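Local structure of octenoyl-coa reductase/carboxylase (4A0S) at residues A[312-315]-A[316-320]; A[295-298]-A[299-303]; A[422-425]-A[426-429]; A[130-133]-A[134-137]. The protein probably reduces and carboxylates 2-octenoyl-CoA with NADPH as cofactor, supplying an extender unit for polyketide biosynthesis of the cinnabaramide type. All blocks are in the same frame, centred on the assembly; numbering follows the deposited sequence.

Interaction 1 (A[312-315]-A[316-320]); sequences EHTG and RVTFG. With NAP (NADP nicotinamide-adenine-dinucleotide phosphate), chain F.
Glu312 reaches across to Thr318 and Phe319 where strand 309-312, the fourth strand of the Rossmann-fold sheet, turns into helix 316-325 beside the bound NADP. Bent at chi2 (-77°), its chain folds back along its own backbone. OE1 accepts Gly315 N at 3.2 Å on the syn lone pair, while OE2 takes the hydroxyl of Thr318 OG1 at 2.6 Å from its syn side; Ser322 OG, one helical turn on, also bonds OE2. This buried carboxylate is thus gripped at both oxygens, and its CG leans on Phe319, 4.0 Å from CD1, a ring that meets Phe345 of a neighbouring subunit edge-to-face. His313 turns the other way, to the cofactor: ND1 lies 3.5 Å from NADP C5D, and NE2 is tied to Trp227 O. Thr314 serves both sides. Its methyl CG2 packs 3.7 Å from N3A of the adenine, and its OG1 gives its proton to Thr318 OG1 at 2.6 Å, the two side chains crossing at about a right angle. Thr318 OG1, held between its own backbone N and carbonyl carbon (chi1 56°), is therefore the relay of a short chain from Thr314 to Glu312, fixing the rotation of both threonines; Arg272 of the cofactor site packs close by. At Gly315 a side chain would collide with the neighbouring backbone, and its carbonyl O faces the amides of the following turn: it accepts Thr318 N at 3.0 Å, the donor standing well above the carbonyl plane, and Phe319 N only weakly at 2.8 Å.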
loop_
_atom_site.group_PDB
_atom_site.type_symbol
_atom_site.label_atom_id
_atom_site.label_comp_id
_atom_site.label_asym_id
_atom_site.label_seq_id
_atom_site.Cartn_x
_atom_site.Cartn_y
_atom_site.Cartn_z
ATOM N N GLU A 312 9.263 -10.959 14.899
ATOM C CA GLU A 312 8.884 -12.091 15.715
ATOM C C GLU A 312 9.105 -13.439 15.064
ATOM O O GLU A 312 9.086 -13.575 13.846
ATOM C CB GLU A 312 7.413 -11.975 16.097
ATOM C CG GLU A 312 7.216 -11.410 17.446
ATOM C CD GLU A 312 7.487 -12.429 18.528
ATOM O OE1 GLU A 312 7.624 -13.618 18.209
ATOM O OE2 GLU A 312 7.541 -12.036 19.698
ATOM N N HIS A 313 9.300 -14.446 15.906
ATOM C CA HIS A 313 9.362 -15.835 15.472
ATOM C C HIS A 313 9.605 -16.699 16.699
ATOM O O HIS A 313 9.421 -17.902 16.664
ATOM C CB HIS A 313 10.480 -16.040 14.472
ATOM C CG HIS A 313 11.806 -15.565 14.959
ATOM N ND1 HIS A 313 12.687 -16.379 15.640
ATOM C CD2 HIS A 313 12.411 -14.358 14.851
ATOM C CE1 HIS A 313 13.779 -15.692 15.927
ATOM N NE2 HIS A 313 13.633 -14.465 15.462
ATOM N N THR A 314 10.016 -16.047 17.782
ATOM C CA THR A 314 10.309 -16.722 19.034
ATOM C C THR A 314 9.037 -17.228 19.666
ATOM O O THR A 314 9.074 -18.205 20.392
ATOM C CB THR A 314 11.038 -15.806 20.012
ATOM O OG1 THR A 314 10.639 -14.446 19.788
ATOM C CG2 THR A 314 12.532 -15.932 19.805
ATOM N N GLY A 315 7.928 -16.541 19.412
ATOM C CA GLY A 315 6.600 -17.096 19.683
ATOM C C GLY A 315 5.902 -16.598 20.926
ATOM O O GLY A 315 6.070 -15.445 21.319
ATOM N N ARG A 316 5.136 -17.504 21.534
ATOM C CA ARG A 316 4.271 -17.244 22.691
ATOM C C ARG A 316 4.963 -16.460 23.810
ATOM O O ARG A 316 4.398 -15.531 24.393
ATOM C CB ARG A 316 3.723 -18.596 23.190
ATOM C CG ARG A 316 3.353 -18.684 24.639
ATOM C CD ARG A 316 2.504 -19.915 24.926
ATOM N NE ARG A 316 1.891 -19.772 26.250
ATOM C CZ ARG A 316 0.747 -19.132 26.493
ATOM N NH1 ARG A 316 0.037 -18.596 25.504
ATOM N NH2 ARG A 316 0.292 -19.046 27.730
ATOM N N VAL A 317 6.210 -16.812 24.078
ATOM C CA VAL A 317 6.952 -16.239 25.193
ATOM C C VAL A 317 7.170 -14.740 25.008
ATOM O O VAL A 317 7.060 -13.970 25.955
ATOM C CB VAL A 317 8.289 -16.979 25.383
ATOM C CG1 VAL A 317 9.225 -16.190 26.269
ATOM C CG2 VAL A 317 8.034 -18.340 25.991
ATOM N N THR A 318 7.461 -14.342 23.776
ATOM C CA THR A 318 7.828 -12.963 23.468
ATOM C C THR A 318 6.697 -12.181 22.827
ATOM O O THR A 318 6.754 -10.951 22.746
ATOM C CB THR A 318 9.018 -12.919 22.497
ATOM O OG1 THR A 318 8.697 -13.671 21.324
ATOM C CG2 THR A 318 10.244 -13.522 23.151
ATOM N N PHE A 319 5.686 -12.880 22.332
ATOM C CA PHE A 319 4.740 -12.213 21.450
ATOM C C PHE A 319 3.944 -11.118 22.138
ATOM O O PHE A 319 3.717 -10.076 21.551
ATOM C CB PHE A 319 3.804 -13.196 20.777
ATOM C CG PHE A 319 2.955 -12.566 19.725
ATOM C CD1 PHE A 319 3.437 -12.405 18.443
ATOM C CD2 PHE A 319 1.685 -12.098 20.027
ATOM C CE1 PHE A 319 2.667 -11.812 17.459
ATOM C CE2 PHE A 319 0.908 -11.488 19.039
ATOM C CZ PHE A 319 1.409 -11.342 17.767
ATOM N N GLY A 320 3.505 -11.373 23.367
ATOM C CA GLY A 320 2.771 -10.392 24.146
ATOM C C GLY A 320 3.625 -9.167 24.332
ATOM O O GLY A 320 3.138 -8.046 24.258
HETATM P PA NAP F . 17.368 -20.535 14.813
HETATM O O1A NAP F . 18.565 -20.338 13.810
HETATM O O2A NAP F . 17.492 -21.662 15.795
HETATM O O5B NAP F . 17.251 -19.212 15.590
HETATM C C5B NAP F . 16.149 -19.081 16.466
HETATM C C4B NAP F . 16.557 -18.073 17.528
HETATM O O4B NAP F . 15.409 -17.921 18.374
HETATM C C3B NAP F . 17.720 -18.564 18.417
HETATM O O3B NAP F . 18.810 -17.711 18.130
HETATM C C2B NAP F . 17.279 -18.235 19.835
HETATM O O2B NAP F . 17.641 -16.908 20.215
HETATM C C1B NAP F . 15.795 -18.291 19.773
HETATM N N9A NAP F . 15.378 -19.699 19.989
HETATM C C8A NAP F . 16.008 -20.836 19.648
HETATM N N7A NAP F . 15.269 -21.899 19.992
HETATM C C5A NAP F . 14.171 -21.412 20.552
HETATM C C6A NAP F . 13.075 -22.016 21.116
HETATM N N6A NAP F . 12.981 -23.345 21.121
HETATM N N1A NAP F . 12.119 -21.244 21.608
HETATM C C2A NAP F . 12.201 -19.917 21.563
HETATM N N3A NAP F . 13.243 -19.297 21.057
HETATM C C4A NAP F . 14.233 -20.033 20.545
HETATM O O3 NAP F . 15.992 -20.712 14.015
HETATM P PN NAP F . 15.519 -19.728 12.834
HETATM O O1N NAP F . 16.048 -20.469 11.556
HETATM O O2N NAP F . 15.901 -18.285 13.040
HETATM O O5D NAP F . 13.950 -19.992 12.962
HETATM C C5D NAP F . 13.331 -19.414 14.107
HETATM C C4D NAP F . 11.875 -19.763 13.986
HETATM O O4D NAP F . 11.423 -19.204 12.703
HETATM C C3D NAP F . 11.619 -21.268 13.886
HETATM O O3D NAP F . 10.415 -21.448 14.660
HETATM C C2D NAP F . 11.371 -21.509 12.412
HETATM O O2D NAP F . 10.506 -22.648 12.195
HETATM C C1D NAP F . 10.594 -20.243 12.109
HETATM N N1N NAP F . 10.841 -19.935 10.720
HETATM C C2N NAP F . 9.740 -19.659 9.939
HETATM C C3N NAP F . 9.996 -19.361 8.630
HETATM C C7N NAP F . 8.812 -19.079 7.790
HETATM O O7N NAP F . 7.675 -19.004 8.267
HETATM N N7N NAP F . 9.112 -18.973 6.524
HETATM C C4N NAP F . 11.291 -19.332 8.102
HETATM C C5N NAP F . 12.405 -19.593 8.879
HETATM C C6N NAP F . 12.173 -19.893 10.212
HETATM P P2B NAP F . 17.595 -16.615 21.796
HETATM O O1X NAP F . 18.495 -15.258 21.747
HETATM O O2X NAP F . 16.093 -16.277 22.274
HETATM O O3X NAP F . 18.248 -17.853 22.362
#

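Interaction 2 (A[295-298]-A[299-303]); sequences LAKL and VVEKA
The carboxylate of Glu301 lies between Lys297 NZ over one face and Leu298 CD2 over the opposite face, both nearest OE2. Lys297 NZ makes a salt bridge to OE2 at 3.4 Å, and the methyl CD2 of Leu298 touches the same oxygen, also at 3.4 Å. Lys297 gets there by bending near its end (chi3 -98°, chi4 -50°), which curls the ammonium back over Glu301, 3.4 Å from its CG as well. A water joins the pair by weak bonds, accepting from NZ and donating to Glu301 OE1, so this charged side is wet and the ion pair is a loose one. The bridge is an i to i+4 pair along the alpha-helix 285-303, part of the connection that carries the Rossmann chain from strand 269-271 to strand 309-312. Leu295 and Val299 are spaced alike but belong to the side that lies on the sheet: Leu295 CD1 and Val299 CG2 meet at 4.3 Å, and both residues pack on Ile270 and Leu225. Successive backbone bonds hold these side chains in step, Val300 N to Ala296 O at 2.8 Å being nearly straight (174°). Further on, Lys302 lays its CG 3.4 Å from Leu298 O, with Ile270 and Leu268 beside it.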
loop_
_atom_site.group_PDB
_atom_site.type_symbol
_atom_site.label_atom_id
_atom_site.label_comp_id
_atom_site.label_asym_id
_atom_site.label_seq_id
_atom_site.Cartn_x
_atom_site.Cartn_y
_atom_site.Cartn_z
ATOM N N LEU A 295 11.002 -3.235 28.223
ATOM C CA LEU A 295 11.581 -3.512 26.923
ATOM C C LEU A 295 11.492 -2.284 26.028
ATOM O O LEU A 295 12.481 -1.875 25.437
ATOM C CB LEU A 295 10.889 -4.712 26.285
ATOM C CG LEU A 295 11.366 -5.113 24.892
ATOM C CD1 LEU A 295 12.861 -5.370 24.864
ATOM C CD2 LEU A 295 10.602 -6.323 24.446
ATOM N N ALA A 296 10.307 -1.695 25.962
ATOM C CA ALA A 296 10.103 -0.437 25.245
ATOM C C ALA A 296 11.044 0.647 25.751
ATOM O O ALA A 296 11.731 1.287 24.955
ATOM C CB ALA A 296 8.655 0.019 25.357
ATOM N N LYS A 297 11.085 0.841 27.069
ATOM C CA LYS A 297 12.015 1.798 27.654
ATOM C C LYS A 297 13.436 1.515 27.182
ATOM O O LYS A 297 14.133 2.430 26.758
ATOM C CB LYS A 297 11.931 1.819 29.189
ATOM C CG LYS A 297 13.296 1.968 29.873
ATOM C CD LYS A 297 13.228 2.565 31.275
ATOM C CE LYS A 297 13.537 4.059 31.260
ATOM N NZ LYS A 297 14.795 4.417 30.512
ATOM N N LEU A 298 13.857 0.252 27.240
ATOM C CA LEU A 298 15.192 -0.115 26.783
ATOM C C LEU A 298 15.424 0.215 25.318
ATOM O O LEU A 298 16.487 0.740 24.962
ATOM C CB LEU A 298 15.470 -1.598 26.979
ATOM C CG LEU A 298 16.133 -2.103 28.251
ATOM C CD1 LEU A 298 16.418 -3.583 28.056
ATOM C CD2 LEU A 298 17.419 -1.320 28.573
ATOM N N VAL A 299 14.458 -0.111 24.457
ATOM C CA VAL A 299 14.637 0.202 23.042
ATOM C C VAL A 299 14.752 1.726 22.878
ATOM O O VAL A 299 15.617 2.198 22.151
ATOM C CB VAL A 299 13.543 -0.406 22.137
ATOM C CG1 VAL A 299 13.864 -0.148 20.678
ATOM C CG2 VAL A 299 13.420 -1.914 22.365
ATOM N N VAL A 300 13.891 2.479 23.565
ATOM C CA VAL A 300 13.970 3.951 23.560
ATOM C C VAL A 300 15.382 4.436 23.941
ATOM O O VAL A 300 15.938 5.303 23.266
ATOM C CB VAL A 300 12.891 4.614 24.478
ATOM C CG1 VAL A 300 13.068 6.140 24.540
ATOM C CG2 VAL A 300 11.464 4.288 24.007
ATOM N N GLU A 301 15.954 3.844 24.999
ATOM C CA GLU A 301 17.299 4.176 25.491
ATOM C C GLU A 301 18.354 3.916 24.439
ATOM O O GLU A 301 19.238 4.743 24.227
ATOM C CB GLU A 301 17.695 3.328 26.709
ATOM C CG GLU A 301 16.798 3.376 27.923
ATOM C CD GLU A 301 17.423 2.684 29.135
ATOM O OE1 GLU A 301 18.561 3.044 29.509
ATOM O OE2 GLU A 301 16.776 1.782 29.716
ATOM N N LYS A 302 18.272 2.743 23.811
ATOM C CA LYS A 302 19.288 2.308 22.865
ATOM C C LYS A 302 19.130 2.920 21.497
ATOM O O LYS A 302 20.117 3.335 20.881
ATOM C CB LYS A 302 19.303 0.786 22.752
ATOM C CG LYS A 302 19.661 0.132 24.045
ATOM C CD LYS A 302 19.711 -1.366 23.922
ATOM C CE LYS A 302 20.046 -1.976 25.280
ATOM N NZ LYS A 302 21.369 -1.526 25.807
ATOM N N ALA A 303 17.889 2.961 21.020
ATOM C CA ALA A 303 17.615 3.297 19.631
ATOM C C ALA A 303 16.916 4.637 19.483
ATOM O O ALA A 303 16.783 5.140 18.383
ATOM C CB ALA A 303 16.783 2.198 18.984
HETATM O O HOH W 1 17.579 6.176 30.710
#

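Interaction 3 (A[422-425]-A[426-429]); sequences VTDP and DLRA
Asp424 OD1 is gripped from two directions: Leu427 N donates to it at 3.1 Å, and a water donates at 2.7 Å. The Leu427 bond is nearly straight (167°) but comes from above the carboxylate plane. The same water accepts from Asp426 N at 3.1 Å, so two amides of the first helical turn are served by one oxygen, directly and through water. With CG anti to its backbone N (chi1 -169°), Asp424 swings its carboxylate under Leu427, whose CB sits 3.1 Å from OD2. This is an N-cap: Asp424 stands just before the short helix 425-431 near the C-terminus, and its negative charge probably suits the positive end of the helix dipole. An alanine at Asp424 would leave Leu427 N without its capping partner and is likely to let the first turn fray. The helical bonds follow at once, Arg428 N to Asp424 O at 2.9 Å in the carbonyl plane and Ala429 N to Pro425 O at 2.7 Å. Arg428, extended from CG to NE, passes at about a right angle to Val422, whose CG1 and CG2 both rest against its CD, CG2 at 3.6 Å. Beyond that apolar support its guanidinium is fixed by others: NH2 forms salt bridges with Glu195 and Glu433, and NH1 donates to His190 O, tying the helix to the region around helix 193-197.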
loop_
_atom_site.group_PDB
_atom_site.type_symbol
_atom_site.label_atom_id
_atom_site.label_comp_id
_atom_site.label_asym_id
_atom_site.label_seq_id
_atom_site.Cartn_x
_atom_site.Cartn_y
_atom_site.Cartn_z
ATOM N N VAL A 422 33.120 -21.179 -5.614
ATOM C CA VAL A 422 33.284 -19.769 -5.901
ATOM C C VAL A 422 33.644 -19.687 -7.364
ATOM O O VAL A 422 34.680 -20.192 -7.781
ATOM C CB VAL A 422 34.362 -19.108 -5.058
ATOM C CG1 VAL A 422 34.507 -17.639 -5.477
ATOM C CG2 VAL A 422 34.024 -19.240 -3.583
ATOM N N THR A 423 32.750 -19.106 -8.148
ATOM C CA THR A 423 33.000 -18.942 -9.571
ATOM C C THR A 423 33.242 -17.470 -9.908
ATOM O O THR A 423 33.573 -17.142 -11.043
ATOM C CB THR A 423 31.860 -19.539 -10.433
ATOM O OG1 THR A 423 30.614 -18.922 -10.085
ATOM C CG2 THR A 423 31.764 -21.057 -10.246
ATOM N N ASP A 424 33.099 -16.587 -8.917
ATOM C CA ASP A 424 33.551 -15.191 -9.064
ATOM C C ASP A 424 34.513 -14.864 -7.923
ATOM O O ASP A 424 34.164 -14.136 -6.993
ATOM C CB ASP A 424 32.383 -14.201 -9.132
ATOM C CG ASP A 424 32.818 -12.791 -9.545
ATOM O OD1 ASP A 424 34.030 -12.496 -9.694
ATOM O OD2 ASP A 424 31.933 -11.947 -9.707
ATOM N N PRO A 425 35.737 -15.423 -7.995
ATOM C CA PRO A 425 36.726 -15.199 -6.945
ATOM C C PRO A 425 37.094 -13.731 -6.804
ATOM O O PRO A 425 37.386 -13.291 -5.698
ATOM C CB PRO A 425 37.932 -16.030 -7.405
ATOM C CG PRO A 425 37.735 -16.206 -8.885
ATOM C CD PRO A 425 36.244 -16.347 -9.027
ATOM N N ASP A 426 37.070 -12.985 -7.911
ATOM C CA ASP A 426 37.405 -11.553 -7.890
ATOM C C ASP A 426 36.436 -10.772 -7.042
ATOM O O ASP A 426 36.834 -9.975 -6.191
ATOM C CB ASP A 426 37.423 -10.970 -9.296
ATOM C CG ASP A 426 38.631 -11.426 -10.088
ATOM O OD1 ASP A 426 39.402 -12.278 -9.594
ATOM O OD2 ASP A 426 38.787 -10.947 -11.223
ATOM N N LEU A 427 35.154 -11.003 -7.276
ATOM C CA LEU A 427 34.141 -10.403 -6.439
ATOM C C LEU A 427 34.362 -10.867 -5.019
ATOM O O LEU A 427 34.364 -10.057 -4.093
ATOM C CB LEU A 427 32.753 -10.807 -6.894
ATOM C CG LEU A 427 31.621 -10.196 -6.078
ATOM C CD1 LEU A 427 31.784 -8.690 -6.049
ATOM C CD2 LEU A 427 30.285 -10.597 -6.693
ATOM N N ARG A 428 34.568 -12.166 -4.842
ATOM C CA ARG A 428 34.778 -12.665 -3.498
ATOM C C ARG A 428 35.927 -11.908 -2.814
ATOM O O ARG A 428 35.776 -11.434 -1.696
ATOM C CB ARG A 428 35.013 -14.163 -3.483
ATOM C CG ARG A 428 35.198 -14.711 -2.096
ATOM C CD ARG A 428 35.379 -16.196 -2.154
ATOM N NE ARG A 428 35.388 -16.758 -0.821
ATOM C CZ ARG A 428 34.293 -17.025 -0.118
ATOM N NH1 ARG A 428 33.091 -16.795 -0.631
ATOM N NH2 ARG A 428 34.415 -17.531 1.097
ATOM N N ALA A 429 37.050 -11.769 -3.515
ATOM C CA ALA A 429 38.204 -11.032 -3.010
ATOM C C ALA A 429 37.846 -9.575 -2.670
ATOM O O ALA A 429 38.246 -9.064 -1.617
ATOM C CB ALA A 429 39.335 -11.079 -4.035
HETATM O O HOH W 2 36.225 -13.632 -10.854
#

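Interaction 4 (A[130-133]-A[134-137]); sequences RWKP and GDHV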
loop_
_atom_site.group_PDB
_atom_site.type_symbol
_atom_site.label_atom_id
_atom_site.label_comp_id
_atom_site.label_asym_id
_atom_site.label_seq_id
_atom_site.Cartn_x
_atom_site.Cartn_y
_atom_site.Cartn_z
ATOM N N ARG A 130 15.112 -22.032 -19.590
ATOM C CA ARG A 130 16.340 -21.283 -19.340
ATOM C C ARG A 130 17.396 -22.049 -18.564
ATOM O O ARG A 130 18.555 -22.085 -18.988
ATOM C CB ARG A 130 16.051 -19.910 -18.719
ATOM C CG ARG A 130 15.277 -18.975 -19.634
ATOM C CD ARG A 130 15.026 -17.641 -18.931
ATOM N NE ARG A 130 14.083 -17.760 -17.816
ATOM C CZ ARG A 130 12.757 -17.808 -17.943
ATOM N NH1 ARG A 130 12.195 -17.758 -19.144
ATOM N NH2 ARG A 130 11.989 -17.911 -16.866
ATOM N N TRP A 131 17.029 -22.662 -17.447
ATOM C CA TRP A 131 17.999 -23.469 -16.704
ATOM C C TRP A 131 18.520 -24.599 -17.545
ATOM O O TRP A 131 17.813 -25.173 -18.373
ATOM C CB TRP A 131 17.403 -24.064 -15.432
ATOM C CG TRP A 131 16.946 -23.022 -14.536
ATOM C CD1 TRP A 131 15.659 -22.704 -14.252
ATOM C CD2 TRP A 131 17.763 -22.094 -13.835
ATOM N NE1 TRP A 131 15.617 -21.642 -13.392
ATOM C CE2 TRP A 131 16.897 -21.247 -13.114
ATOM C CE3 TRP A 131 19.145 -21.905 -13.725
ATOM C CZ2 TRP A 131 17.368 -20.216 -12.297
ATOM C CZ3 TRP A 131 19.616 -20.872 -12.918
ATOM C CH2 TRP A 131 18.735 -20.047 -12.218
ATOM N N LYS A 132 19.775 -24.929 -17.328
ATOM C CA LYS A 132 20.341 -26.037 -18.051
ATOM C C LYS A 132 21.314 -26.758 -17.126
ATOM O O LYS A 132 21.807 -26.168 -16.169
ATOM C CB LYS A 132 21.010 -25.528 -19.326
ATOM C CG LYS A 132 22.119 -24.549 -19.066
ATOM C CD LYS A 132 22.539 -23.889 -20.374
ATOM C CE LYS A 132 23.706 -22.951 -20.144
ATOM N NZ LYS A 132 23.280 -21.744 -19.370
ATOM N N PRO A 133 21.552 -28.049 -17.379
ATOM C CA PRO A 133 22.522 -28.773 -16.568
ATOM C C PRO A 133 23.862 -28.028 -16.504
ATOM O O PRO A 133 24.334 -27.518 -17.523
ATOM C CB PRO A 133 22.650 -30.097 -17.314
ATOM C CG PRO A 133 21.288 -30.283 -17.932
ATOM C CD PRO A 133 20.914 -28.922 -18.384
ATOM N N GLY A 134 24.448 -27.964 -15.308
ATOM C CA GLY A 134 25.668 -27.209 -15.081
ATOM C C GLY A 134 25.447 -25.857 -14.416
ATOM O O GLY A 134 26.369 -25.269 -13.863
ATOM N N ASP A 135 24.217 -25.352 -14.487
ATOM C CA ASP A 135 23.920 -24.046 -13.921
ATOM C C ASP A 135 24.011 -24.113 -12.421
ATOM O O ASP A 135 23.447 -25.025 -11.791
ATOM C CB ASP A 135 22.515 -23.594 -14.281
ATOM C CG ASP A 135 22.412 -23.100 -15.699
ATOM O OD1 ASP A 135 23.456 -22.925 -16.371
ATOM O OD2 ASP A 135 21.280 -22.877 -16.139
ATOM N N HIS A 136 24.710 -23.126 -11.871
ATOM C CA HIS A 136 24.867 -23.000 -10.437
ATOM C C HIS A 136 23.661 -22.276 -9.892
ATOM O O HIS A 136 23.337 -21.164 -10.321
ATOM C CB HIS A 136 26.141 -22.235 -10.112
ATOM C CG HIS A 136 27.384 -23.046 -10.308
ATOM N ND1 HIS A 136 28.596 -22.685 -9.762
ATOM C CD2 HIS A 136 27.593 -24.224 -10.947
ATOM C CE1 HIS A 136 29.507 -23.586 -10.088
ATOM N NE2 HIS A 136 28.922 -24.535 -10.798
ATOM N N VAL A 137 22.986 -22.927 -8.965
ATOM C CA VAL A 137 21.743 -22.411 -8.434
ATOM C C VAL A 137 21.710 -22.442 -6.925
ATOM O O VAL A 137 22.441 -23.181 -6.271
ATOM C CB VAL A 137 20.528 -23.222 -8.943
ATOM C CG1 VAL A 137 20.400 -23.101 -10.465
ATOM C CG2 VAL A 137 20.637 -24.677 -8.519
#
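This is a local turn contact, polar on one side and apolar on the other, in which Lys132 and Trp131 close on Asp135 and Val137 where a turn runs into strand 136-139. The carboxylate of Asp135 does most of the work. OD2 accepts Lys132 N at 2.8 Å, the donor standing above the carboxylate plane, while OD1 receives Lys132 NZ in a salt bridge of 3.2 Å through its syn lone pair. Lys132 crosses Asp135 at about a right angle; its CG, set between backbone N and carbonyl carbon (chi1 60°), also comes obliquely against the two oxygens, 3.4 Å from OD1. The backbone answers with Asp135 N to Lys132 O at 3.1 Å, the closing bond of a type II beta turn with Pro133 and Gly134 at its corners. Gly134 has a positive phi (101°), where a side chain would strike Pro133 O. The turn leads into the GroES-like domain sheet, strand 136-139 pairing with strands 117-124 and 184-186. A leucine in place of Asp135 would probably leave the Lys132 ammonium and amide without their acceptor and free the lysine chain to swing. On the apolar side Trp131 presents its ring edge to Asp135, CE3 lying 3.4 Å from OD2 near the ring plane. CZ3 of the same ring packs 3.4 Å from Val137 CG1, and Leu184 lies against both residues. Arg130 points outward, its NH1 in a salt bridge with Asp145 of another neighbouring subunit, not the one that meets Phe319, and Gln147 of that subunit packs on Trp131.

The four contacts fall into two groups. Interactions 1 and 2 both belong to the nucleotide-binding part, their centres about 18 Å apart and their nearest atoms about 6 Å. Interaction 1 touches NADP directly, whereas in interaction 2 the side chain of Leu295 is about 12 Å from NADP and that of Ala296 about 9 Å from octanoyl-CoA; the same helix nonetheless brings Arg286 and Arg293 to the octanoyl-CoA pocket. Interactions 3 and 4, far from both ligands, lie across the centre of the chain from interaction 1, about 39 and 40 Å from it between centres. They meet each other through Thr423 CG2 and His136 CE1 at 3.4 Å, joining the C-terminal segment to the GroES-like domain.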